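Local atomic coordinates of putative cell adhesion protein (Parabacteroides distasonis, PDB entry 3LIU), a protein that probably serves as a fimbrillin of the FimA/Mfa1 family, a building block of the pili through which gut bacteria are thought to adhere. Residues P38-N44 / L121-M127; V172-I178 / V354-Y360; I114-E119 / F282-E286. All blocks are in the same frame, centred on the assembly; numbering follows the deposited sequence.

Interaction 1. Residues P38-N44 / L121-M127; sequences PTDADVN and LTKGLTM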
loop_
_atom_site.group_PDB
_atom_site.type_symbol
_atom_site.label_atom_id
_atom_site.label_comp_id
_atom_site.label_asym_id
_atom_site.label_seq_id
_atom_site.Cartn_x
_atom_site.Cartn_y
_atom_site.Cartn_z
ATOM N N PRO A 38 -7.643 -15.267 -7.972
ATOM C CA PRO A 38 -6.400 -14.573 -7.659
ATOM C C PRO A 38 -6.386 -14.094 -6.210
ATOM O O PRO A 38 -7.446 -13.764 -5.674
ATOM C CB PRO A 38 -6.380 -13.396 -8.646
ATOM C CG PRO A 38 -7.790 -13.150 -8.986
ATOM C CD PRO A 38 -8.538 -14.454 -8.815
ATOM N N THR A 39 -5.201 -14.090 -5.596
ATOM C CA THR A 39 -5.021 -13.691 -4.184
ATOM C C THR A 39 -3.945 -12.601 -4.060
ATOM O O THR A 39 -3.150 -12.363 -4.972
ATOM C CB THR A 39 -4.563 -14.864 -3.288
ATOM O OG1 THR A 39 -3.145 -15.039 -3.449
ATOM C CG2 THR A 39 -5.285 -16.160 -3.648
ATOM N N ASP A 40 -3.909 -11.964 -2.894
ATOM C CA ASP A 40 -2.998 -10.876 -2.630
ATOM C C ASP A 40 -1.568 -11.396 -2.322
ATOM O O ASP A 40 -0.702 -10.637 -1.966
ATOM C CB ASP A 40 -3.567 -9.972 -1.509
ATOM C CG ASP A 40 -3.649 -10.674 -0.158
ATOM O OD1 ASP A 40 -2.948 -11.663 -0.022
ATOM O OD2 ASP A 40 -4.390 -10.241 0.758
ATOM N N ALA A 41 -1.334 -12.696 -2.434
ATOM C CA ALA A 41 0.006 -13.256 -2.326
ATOM C C ALA A 41 0.516 -13.794 -3.664
ATOM O O ALA A 41 1.621 -14.337 -3.729
ATOM C CB ALA A 41 0.050 -14.392 -1.241
ATOM N N ASP A 42 -0.265 -13.675 -4.739
ATOM C CA ASP A 42 0.192 -14.249 -6.014
ATOM C C ASP A 42 1.512 -13.570 -6.505
ATOM O O ASP A 42 1.662 -12.354 -6.412
ATOM C CB ASP A 42 -0.851 -14.114 -7.135
ATOM C CG ASP A 42 -2.116 -14.939 -6.906
ATOM O OD1 ASP A 42 -2.182 -15.764 -5.969
ATOM O OD2 ASP A 42 -3.059 -14.729 -7.695
ATOM N N VAL A 43 2.411 -14.391 -7.052
ATOM C CA VAL A 43 3.622 -13.979 -7.720
ATOM C C VAL A 43 3.535 -14.515 -9.109
ATOM O O VAL A 43 3.716 -15.700 -9.342
ATOM C CB VAL A 43 4.843 -14.522 -6.993
ATOM C CG1 VAL A 43 6.102 -14.272 -7.791
ATOM C CG2 VAL A 43 4.886 -13.897 -5.559
ATOM N N ASN A 44 3.215 -13.653 -10.052
ATOM C CA ASN A 44 3.014 -14.086 -11.447
ATOM C C ASN A 44 4.258 -13.879 -12.307
ATOM O O ASN A 44 4.644 -14.719 -13.100
ATOM C CB ASN A 44 1.867 -13.270 -12.018
ATOM C CG ASN A 44 0.608 -13.475 -11.262
ATOM O OD1 ASN A 44 0.265 -14.602 -10.941
ATOM N ND2 ASN A 44 -0.111 -12.394 -10.982
ATOM N N LEU A 121 -5.687 -7.620 -8.018
ATOM C CA LEU A 121 -5.396 -9.009 -7.787
ATOM C C LEU A 121 -5.183 -9.679 -9.132
ATOM O O LEU A 121 -4.422 -10.581 -9.225
ATOM C CB LEU A 121 -6.471 -9.697 -6.939
ATOM C CG LEU A 121 -6.681 -9.143 -5.540
ATOM C CD1 LEU A 121 -7.711 -9.996 -4.795
ATOM C CD2 LEU A 121 -5.342 -9.054 -4.774
ATOM N N THR A 122 -5.784 -9.194 -10.202
ATOM C CA THR A 122 -5.472 -9.788 -11.526
ATOM C C THR A 122 -4.039 -9.616 -11.972
ATOM O O THR A 122 -3.433 -10.573 -12.408
ATOM C CB THR A 122 -6.411 -9.310 -12.622
ATOM O OG1 THR A 122 -7.745 -9.556 -12.191
ATOM C CG2 THR A 122 -6.158 -10.086 -13.910
ATOM N N LYS A 123 -3.463 -8.417 -11.833
ATOM C CA LYS A 123 -2.018 -8.252 -12.085
ATOM C C LYS A 123 -1.184 -9.037 -11.085
ATOM O O LYS A 123 -0.094 -9.571 -11.414
ATOM C CB LYS A 123 -1.596 -6.790 -12.004
ATOM C CG LYS A 123 -0.059 -6.607 -12.157
ATOM C CD LYS A 123 0.326 -5.147 -12.184
ATOM C CE LYS A 123 0.295 -4.519 -10.770
ATOM N NZ LYS A 123 1.295 -5.007 -9.866
ATOM N N GLY A 124 -1.687 -9.105 -9.854
ATOM C CA GLY A 124 -0.822 -9.412 -8.731
ATOM C C GLY A 124 -0.321 -8.091 -8.177
ATOM O O GLY A 124 -0.095 -7.142 -8.912
ATOM N N LEU A 125 -0.174 -8.013 -6.867
ATOM C CA LEU A 125 0.264 -6.788 -6.209
ATOM C C LEU A 125 1.773 -6.656 -6.360
ATOM O O LEU A 125 2.507 -7.642 -6.282
ATOM C CB LEU A 125 -0.109 -6.825 -4.727
ATOM C CG LEU A 125 -1.609 -6.931 -4.463
ATOM C CD1 LEU A 125 -1.877 -6.989 -3.002
ATOM C CD2 LEU A 125 -2.322 -5.706 -5.086
ATOM N N THR A 126 2.250 -5.445 -6.593
ATOM C CA THR A 126 3.675 -5.267 -6.760
ATOM C C THR A 126 4.376 -5.551 -5.429
ATOM O O THR A 126 3.970 -5.038 -4.390
ATOM C CB THR A 126 4.051 -3.847 -7.208
ATOM O OG1 THR A 126 3.180 -3.412 -8.271
ATOM C CG2 THR A 126 5.531 -3.844 -7.691
HETATM N N MSE A 127 5.432 -6.349 -5.458
HETATM C CA MSE A 127 6.240 -6.641 -4.252
HETATM C C MSE A 127 7.721 -6.531 -4.613
HETATM O O MSE A 127 8.084 -6.736 -5.770
HETATM C CB MSE A 127 6.002 -8.095 -3.780
HETATM C CG MSE A 127 4.586 -8.467 -3.546
HETATM SE SE MSE A 127 4.350 -10.366 -3.811
HETATM C CE MSE A 127 2.389 -10.407 -3.645
HETATM O O HOH W 1 -0.435 -10.596 -5.509
HETATM O O HOH W 2 -2.732 -12.659 -9.686
#
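L121 lies along the start of 38-44. L121 CB is 4.1 Å from P38 CB, and L121 CD2 is 3.7 Å from D40 CA. Its carbonyl receives a bond from water 2, which also donates to D42 OD2 and accepts from N44 ND2. The one direct hydrogen bond between the segments comes at K123: N44 ND2 donates to K123 O at 2.9 Å. K123 NZ bonds within its own loop, to G124 O and T126 OG1, and to N91 O, and forms a salt bridge with E119 OE1. G124 has phi/psi of 91/144°, which calls for glycine, and a CB here would clash with N44 ND2. Facing these residues, T39 to D42 form a type I turn. T39 OG1 accepts from A41 N in an ST turn and donates to D42 OD1, while T39 N donates to D42 OD2. Two loops thus meet here, one leading into strand 45-52 and the other into strand 127-136 of the FimA family region. L125 N donates to water 1, which in turn donates to D42 O and T39 O. L125 CD1 packs at 3.7 Å from D40 CB. The acid of D40 forms a salt bridge with R173. At M127, a selenomethionine, the chain enters the strand. M127 SE is 4.0 Å from V43 CG2, and M127 CE reaches 3.5 Å from both D40 O and D42 O.

Interaction 2. Residues V172-I178 / V354-Y360; sequences VRDVASI and VQRNYKY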
loop_
_atom_site.group_PDB
_atom_site.type_symbol
_atom_site.label_atom_id
_atom_site.label_comp_id
_atom_site.label_asym_id
_atom_site.label_seq_id
_atom_site.Cartn_x
_atom_site.Cartn_y
_atom_site.Cartn_z
ATOM N N VAL A 172 8.412 -8.218 -0.110
ATOM C CA VAL A 172 7.502 -7.425 0.681
ATOM C C VAL A 172 6.614 -6.591 -0.212
ATOM O O VAL A 172 7.101 -5.908 -1.100
ATOM C CB VAL A 172 8.245 -6.513 1.671
ATOM C CG1 VAL A 172 7.219 -5.686 2.503
ATOM C CG2 VAL A 172 9.130 -7.345 2.563
ATOM N N ARG A 173 5.311 -6.638 0.036
ATOM C CA ARG A 173 4.357 -5.895 -0.795
ATOM C C ARG A 173 4.666 -4.404 -0.784
ATOM O O ARG A 173 5.160 -3.879 0.193
ATOM C CB ARG A 173 2.923 -6.106 -0.336
ATOM C CG ARG A 173 2.393 -7.520 -0.484
ATOM C CD ARG A 173 0.938 -7.589 0.007
ATOM N NE ARG A 173 0.395 -8.955 0.070
ATOM C CZ ARG A 173 0.640 -9.852 1.037
ATOM N NH1 ARG A 173 1.448 -9.577 2.024
ATOM N NH2 ARG A 173 0.073 -11.058 1.008
ATOM N N ASP A 174 4.343 -3.741 -1.888
ATOM C CA ASP A 174 4.537 -2.320 -2.035
ATOM C C ASP A 174 3.234 -1.551 -1.669
ATOM O O ASP A 174 3.221 -0.334 -1.704
ATOM C CB ASP A 174 4.968 -1.994 -3.481
ATOM C CG ASP A 174 6.460 -2.297 -3.773
ATOM O OD1 ASP A 174 7.196 -2.847 -2.928
ATOM O OD2 ASP A 174 6.913 -1.947 -4.895
ATOM N N VAL A 175 2.141 -2.251 -1.329
ATOM C CA VAL A 175 0.895 -1.612 -0.964
ATOM C C VAL A 175 0.573 -1.926 0.523
ATOM O O VAL A 175 1.143 -2.855 1.105
ATOM C CB VAL A 175 -0.313 -2.051 -1.859
ATOM C CG1 VAL A 175 -0.196 -1.510 -3.288
ATOM C CG2 VAL A 175 -0.453 -3.563 -1.866
ATOM N N ALA A 176 -0.352 -1.153 1.088
ATOM C CA ALA A 176 -0.993 -1.394 2.402
ATOM C C ALA A 176 -2.450 -1.704 2.142
ATOM O O ALA A 176 -2.986 -1.337 1.079
ATOM C CB ALA A 176 -0.877 -0.139 3.349
ATOM N N SER A 177 -3.099 -2.361 3.120
ATOM C CA SER A 177 -4.502 -2.719 3.015
ATOM C C SER A 177 -5.259 -1.953 4.066
ATOM O O SER A 177 -4.833 -1.948 5.223
ATOM C CB SER A 177 -4.677 -4.205 3.282
ATOM O OG SER A 177 -6.054 -4.516 3.492
ATOM N N ILE A 178 -6.341 -1.266 3.681
ATOM C CA ILE A 178 -7.130 -0.516 4.643
ATOM C C ILE A 178 -8.563 -1.014 4.588
ATOM O O ILE A 178 -9.170 -1.118 3.497
ATOM C CB ILE A 178 -7.086 1.035 4.398
ATOM C CG1 ILE A 178 -5.664 1.561 4.501
ATOM C CG2 ILE A 178 -7.970 1.783 5.403
ATOM C CD1 ILE A 178 -5.483 3.084 4.121
ATOM N N VAL A 354 0.449 5.445 7.091
ATOM C CA VAL A 354 0.259 4.349 6.154
ATOM C C VAL A 354 1.583 3.850 5.604
ATOM O O VAL A 354 2.248 4.536 4.836
ATOM C CB VAL A 354 -0.696 4.753 4.987
ATOM C CG1 VAL A 354 -0.916 3.593 4.020
ATOM C CG2 VAL A 354 -2.027 5.286 5.546
ATOM N N GLN A 355 1.945 2.624 6.003
ATOM C CA GLN A 355 3.206 2.033 5.625
ATOM C C GLN A 355 2.922 0.701 4.951
ATOM O O GLN A 355 1.888 0.079 5.199
ATOM C CB GLN A 355 4.108 1.845 6.827
ATOM C CG GLN A 355 4.410 3.119 7.561
ATOM C CD GLN A 355 5.332 2.868 8.770
ATOM O OE1 GLN A 355 6.170 1.998 8.724
ATOM N NE2 GLN A 355 5.157 3.623 9.838
ATOM N N ARG A 356 3.872 0.281 4.128
ATOM C CA ARG A 356 3.695 -0.855 3.220
ATOM C C ARG A 356 3.527 -2.193 3.976
ATOM O O ARG A 356 4.103 -2.399 5.038
ATOM C CB ARG A 356 4.905 -0.945 2.296
ATOM C CG ARG A 356 6.195 -1.393 3.056
ATOM C CD ARG A 356 7.483 -1.179 2.262
ATOM N NE ARG A 356 7.601 -2.153 1.219
ATOM C CZ ARG A 356 8.748 -2.528 0.630
ATOM N NH1 ARG A 356 9.909 -1.981 0.941
ATOM N NH2 ARG A 356 8.710 -3.473 -0.313
ATOM N N ASN A 357 2.742 -3.078 3.378
ATOM C CA ASN A 357 2.645 -4.481 3.775
ATOM C C ASN A 357 2.068 -4.692 5.184
ATOM O O ASN A 357 2.433 -5.639 5.870
ATOM C CB ASN A 357 4.004 -5.169 3.641
ATOM C CG ASN A 357 3.864 -6.680 3.457
ATOM O OD1 ASN A 357 3.032 -7.149 2.691
ATOM N ND2 ASN A 357 4.673 -7.429 4.155
ATOM N N TYR A 358 1.204 -3.767 5.596
ATOM C CA TYR A 358 0.404 -3.874 6.805
ATOM C C TYR A 358 -1.047 -3.814 6.448
ATOM O O TYR A 358 -1.429 -3.196 5.469
ATOM C CB TYR A 358 0.683 -2.717 7.776
ATOM C CG TYR A 358 2.046 -2.751 8.427
ATOM C CD1 TYR A 358 2.340 -3.663 9.438
ATOM C CD2 TYR A 358 3.045 -1.890 8.015
ATOM C CE1 TYR A 358 3.599 -3.674 10.043
ATOM C CE2 TYR A 358 4.305 -1.923 8.576
ATOM C CZ TYR A 358 4.569 -2.798 9.608
ATOM O OH TYR A 358 5.812 -2.796 10.168
ATOM N N LYS A 359 -1.860 -4.468 7.266
ATOM C CA LYS A 359 -3.289 -4.407 7.164
ATOM C C LYS A 359 -3.748 -3.503 8.293
ATOM O O LYS A 359 -3.323 -3.670 9.442
ATOM C CB LYS A 359 -3.907 -5.765 7.360
ATOM C CG LYS A 359 -3.688 -6.716 6.244
ATOM C CD LYS A 359 -4.808 -7.725 6.241
ATOM C CE LYS A 359 -4.718 -8.603 5.056
ATOM N NZ LYS A 359 -5.997 -9.308 4.773
ATOM N N TYR A 360 -4.587 -2.539 7.937
ATOM C CA TYR A 360 -5.183 -1.590 8.851
ATOM C C TYR A 360 -6.651 -1.972 9.023
ATOM O O TYR A 360 -7.409 -2.074 8.026
ATOM C CB TYR A 360 -5.058 -0.178 8.281
ATOM C CG TYR A 360 -3.669 0.327 8.271
ATOM C CD1 TYR A 360 -2.770 -0.083 7.296
ATOM C CD2 TYR A 360 -3.226 1.236 9.224
ATOM C CE1 TYR A 360 -1.461 0.393 7.283
ATOM C CE2 TYR A 360 -1.927 1.709 9.216
ATOM C CZ TYR A 360 -1.042 1.274 8.276
ATOM O OH TYR A 360 0.255 1.749 8.294
HETATM O O HOH W 3 -7.009 -4.398 5.992
#
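R356 lays one face of its guanidinium against the side chain of V172, with R356 NH2 3.7 Å from V172 CB. The same group ties down the backbone of 172-178. R356 NH2 donates to V172 O at 3.0 Å, and R356 NE donates to R173 O at 3.2 Å. R356 NH2 also forms a salt bridge with D174 OD1 at 3.1 Å. A further bond from R356 NH1 goes to G221 O. N357 comes next. Its phi/psi of 65/30° is left-handed helical and turns the chain before strand 358-360. N357 CB packs 3.4 Å from V172 CG1, and N357 OD1 accepts from R173 NH1 at 3.0 Å. The backbone N357 N donates to V175 O at 2.8 Å.

Beyond this turn the two segments run side by side. S177 N donates to Y358 O at 3.0 Å, and Y360 N donates to S177 O at 2.8 Å. The axes of the short strands 176-178 and 358-360 come within 4.7 Å of each other, at an angle of 13°. S177 and K359 share one face of the sheet; S177 OG hydrogen-bonds to E281 and K359 NZ forms a salt bridge with it. I178 and Y360 share the other face, where I178 CG1 is 4.2 Å from Y360 CB. A176 CB packs on V354 CG1 at 3.8 Å and on Y360 CE1 at 4.0 Å. Y360 OH accepts from Q355 N at 3.0 Å and bonds to Y353 O. This is parallel pairing in a mixed beta sheet, joining strand 172-185 to strand 358-366 in a beta-rich, fimbrillin-type fold.

Interaction 3. Residues I114-E119 / F282-E286; sequences INLSDE and FYVYE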
loop_
_atom_site.group_PDB
_atom_site.type_symbol
_atom_site.label_atom_id
_atom_site.label_comp_id
_atom_site.label_asym_id
_atom_site.label_seq_id
_atom_site.Cartn_x
_atom_site.Cartn_y
_atom_site.Cartn_z
ATOM N N ILE A 114 5.928 3.391 -9.498
ATOM C CA ILE A 114 4.790 2.501 -9.854
ATOM C C ILE A 114 3.469 3.277 -9.619
ATOM O O ILE A 114 3.458 4.273 -8.866
ATOM C CB ILE A 114 4.833 1.119 -9.085
ATOM C CG1 ILE A 114 4.915 1.341 -7.573
ATOM C CG2 ILE A 114 5.945 0.214 -9.717
ATOM C CD1 ILE A 114 4.950 0.024 -6.614
ATOM N N ASN A 115 2.383 2.832 -10.262
ATOM C CA ASN A 115 1.100 3.542 -10.284
ATOM C C ASN A 115 -0.010 2.698 -9.679
ATOM O O ASN A 115 -0.166 1.516 -9.998
ATOM C CB ASN A 115 0.741 3.931 -11.704
ATOM C CG ASN A 115 1.822 4.742 -12.354
ATOM O OD1 ASN A 115 2.035 5.920 -11.998
ATOM N ND2 ASN A 115 2.548 4.118 -13.283
ATOM N N LEU A 116 -0.749 3.311 -8.772
ATOM C CA LEU A 116 -1.705 2.597 -7.903
ATOM C C LEU A 116 -2.805 1.936 -8.694
ATOM O O LEU A 116 -3.216 0.847 -8.357
ATOM C CB LEU A 116 -2.292 3.536 -6.829
ATOM C CG LEU A 116 -3.195 2.852 -5.790
ATOM C CD1 LEU A 116 -2.444 1.696 -5.047
ATOM C CD2 LEU A 116 -3.728 3.877 -4.720
ATOM N N SER A 117 -3.223 2.568 -9.790
ATOM C CA SER A 117 -4.279 2.045 -10.601
ATOM C C SER A 117 -3.930 0.698 -11.260
ATOM O O SER A 117 -4.854 0.011 -11.712
ATOM C CB SER A 117 -4.714 3.099 -11.671
ATOM O OG SER A 117 -3.634 3.356 -12.555
ATOM N N ASP A 118 -2.636 0.329 -11.322
ATOM C CA ASP A 118 -2.240 -1.004 -11.723
ATOM C C ASP A 118 -2.381 -2.057 -10.644
ATOM O O ASP A 118 -2.248 -3.232 -10.973
ATOM C CB ASP A 118 -0.776 -1.078 -12.166
ATOM C CG ASP A 118 -0.492 -0.268 -13.426
ATOM O OD1 ASP A 118 -1.386 -0.146 -14.245
ATOM O OD2 ASP A 118 0.623 0.224 -13.577
ATOM N N GLU A 119 -2.615 -1.685 -9.382
ATOM C CA GLU A 119 -2.559 -2.700 -8.288
ATOM C C GLU A 119 -3.871 -3.466 -8.087
ATOM O O GLU A 119 -4.661 -3.152 -7.211
ATOM C CB GLU A 119 -2.100 -2.069 -6.975
ATOM C CG GLU A 119 -0.778 -1.323 -7.074
ATOM C CD GLU A 119 0.439 -2.239 -7.290
ATOM O OE1 GLU A 119 0.314 -3.500 -7.321
ATOM O OE2 GLU A 119 1.533 -1.675 -7.473
ATOM N N PHE A 282 -9.074 -1.927 0.902
ATOM C CA PHE A 282 -8.632 -0.952 -0.075
ATOM C C PHE A 282 -7.119 -0.968 -0.069
ATOM O O PHE A 282 -6.519 -0.942 0.999
ATOM C CB PHE A 282 -9.081 0.478 0.334
ATOM C CG PHE A 282 -10.588 0.674 0.341
ATOM C CD1 PHE A 282 -11.294 0.837 -0.846
ATOM C CD2 PHE A 282 -11.299 0.655 1.526
ATOM C CE1 PHE A 282 -12.709 1.027 -0.836
ATOM C CE2 PHE A 282 -12.688 0.833 1.533
ATOM C CZ PHE A 282 -13.382 1.030 0.344
ATOM N N TYR A 283 -6.515 -0.917 -1.256
ATOM C CA TYR A 283 -5.094 -0.932 -1.418
ATOM C C TYR A 283 -4.580 0.455 -1.775
ATOM O O TYR A 283 -5.104 1.123 -2.680
ATOM C CB TYR A 283 -4.671 -1.921 -2.519
ATOM C CG TYR A 283 -5.122 -3.340 -2.351
ATOM C CD1 TYR A 283 -5.104 -3.961 -1.085
ATOM C CD2 TYR A 283 -5.563 -4.083 -3.441
ATOM C CE1 TYR A 283 -5.555 -5.267 -0.918
ATOM C CE2 TYR A 283 -5.968 -5.398 -3.287
ATOM C CZ TYR A 283 -5.950 -5.986 -2.032
ATOM O OH TYR A 283 -6.379 -7.284 -1.866
ATOM N N VAL A 284 -3.516 0.859 -1.078
ATOM C CA VAL A 284 -2.985 2.207 -1.212
ATOM C C VAL A 284 -1.475 2.083 -1.112
ATOM O O VAL A 284 -0.963 1.058 -0.616
ATOM C CB VAL A 284 -3.527 3.184 -0.083
ATOM C CG1 VAL A 284 -5.013 3.367 -0.162
ATOM C CG2 VAL A 284 -3.147 2.694 1.309
ATOM N N TYR A 285 -0.755 3.106 -1.560
ATOM C CA TYR A 285 0.698 3.155 -1.353
ATOM C C TYR A 285 0.991 3.885 -0.025
ATOM O O TYR A 285 0.081 4.453 0.629
ATOM C CB TYR A 285 1.431 3.833 -2.535
ATOM C CG TYR A 285 1.447 3.076 -3.867
ATOM C CD1 TYR A 285 1.620 1.699 -3.919
ATOM C CD2 TYR A 285 1.343 3.759 -5.075
ATOM C CE1 TYR A 285 1.663 1.019 -5.107
ATOM C CE2 TYR A 285 1.399 3.062 -6.310
ATOM C CZ TYR A 285 1.543 1.716 -6.309
ATOM O OH TYR A 285 1.558 0.979 -7.464
ATOM N N GLU A 286 2.268 3.924 0.337
ATOM C CA GLU A 286 2.664 4.597 1.569
ATOM C C GLU A 286 2.337 6.069 1.518
ATOM O O GLU A 286 2.457 6.729 0.481
ATOM C CB GLU A 286 4.163 4.438 1.865
ATOM C CG GLU A 286 4.610 2.996 2.066
ATOM C CD GLU A 286 5.971 2.869 2.743
ATOM O OE1 GLU A 286 6.886 3.643 2.378
ATOM O OE2 GLU A 286 6.134 1.940 3.585
#
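The backbones of the two segments stay apart: the nearest CA atoms are L116 and V284, at 6.8 Å. Segment 114-119 leaves a strand at N115 and makes a short 3-10 turn over 116-118, with D118 N bonded to N115 O at 3.0 Å and E119 N to L116 O at 2.8 Å. Segment 282-286 begins as an extended strand. Side chains bridge the gap, and Y285 does most of the work. Its ring reaches into the bend of 114-119. L116 CD1 sits over the ring face in a CH-pi contact, 4.0 Å from the centroid and 3° off the normal. I114 CG1 is 3.6 Å from Y285 CZ. At the tip, Y285 OH donates to E119 OE2 at 2.7 Å. That oxygen also bonds to T126 OG1, and OE1 forms a salt bridge with K123. Y283 turns the edge of its ring to E119, with Y283 CD2 4.0 Å from E119 O. I114 also touches I96 of helix 94-101. Strand 113-115 pairs with strand 193-213, while strand 282-284 pairs with strand 172-185, so the contact links the ends of strands from two different sheets, with V175 packed against both E119 and Y285.

How the interactions relate
The three contacts form one continuous cluster, with centres 10 to 14 Å apart. Interactions 2 and 3 lie about 4 and 6 Å from the centre of the chain, interaction 1 about 13 Å. Interactions 1 and 2 meet where T126 O lies 2.8 Å from D174 N, a probable hydrogen bond, and where D40 OD1 and R173 NH2 form a salt bridge at 3.2 Å. Interactions 1 and 3 meet at E119: E119 OE2 is 2.5 Å from T126 OG1, a probable hydrogen bond. L121 CD2 also packs 3.6 Å from Y283 OH. Interactions 2 and 3 use neighbouring strands of one sheet, with I178 N 2.7 Å from F282 O. E286 OE2 lies 2.9 Å from R356 N.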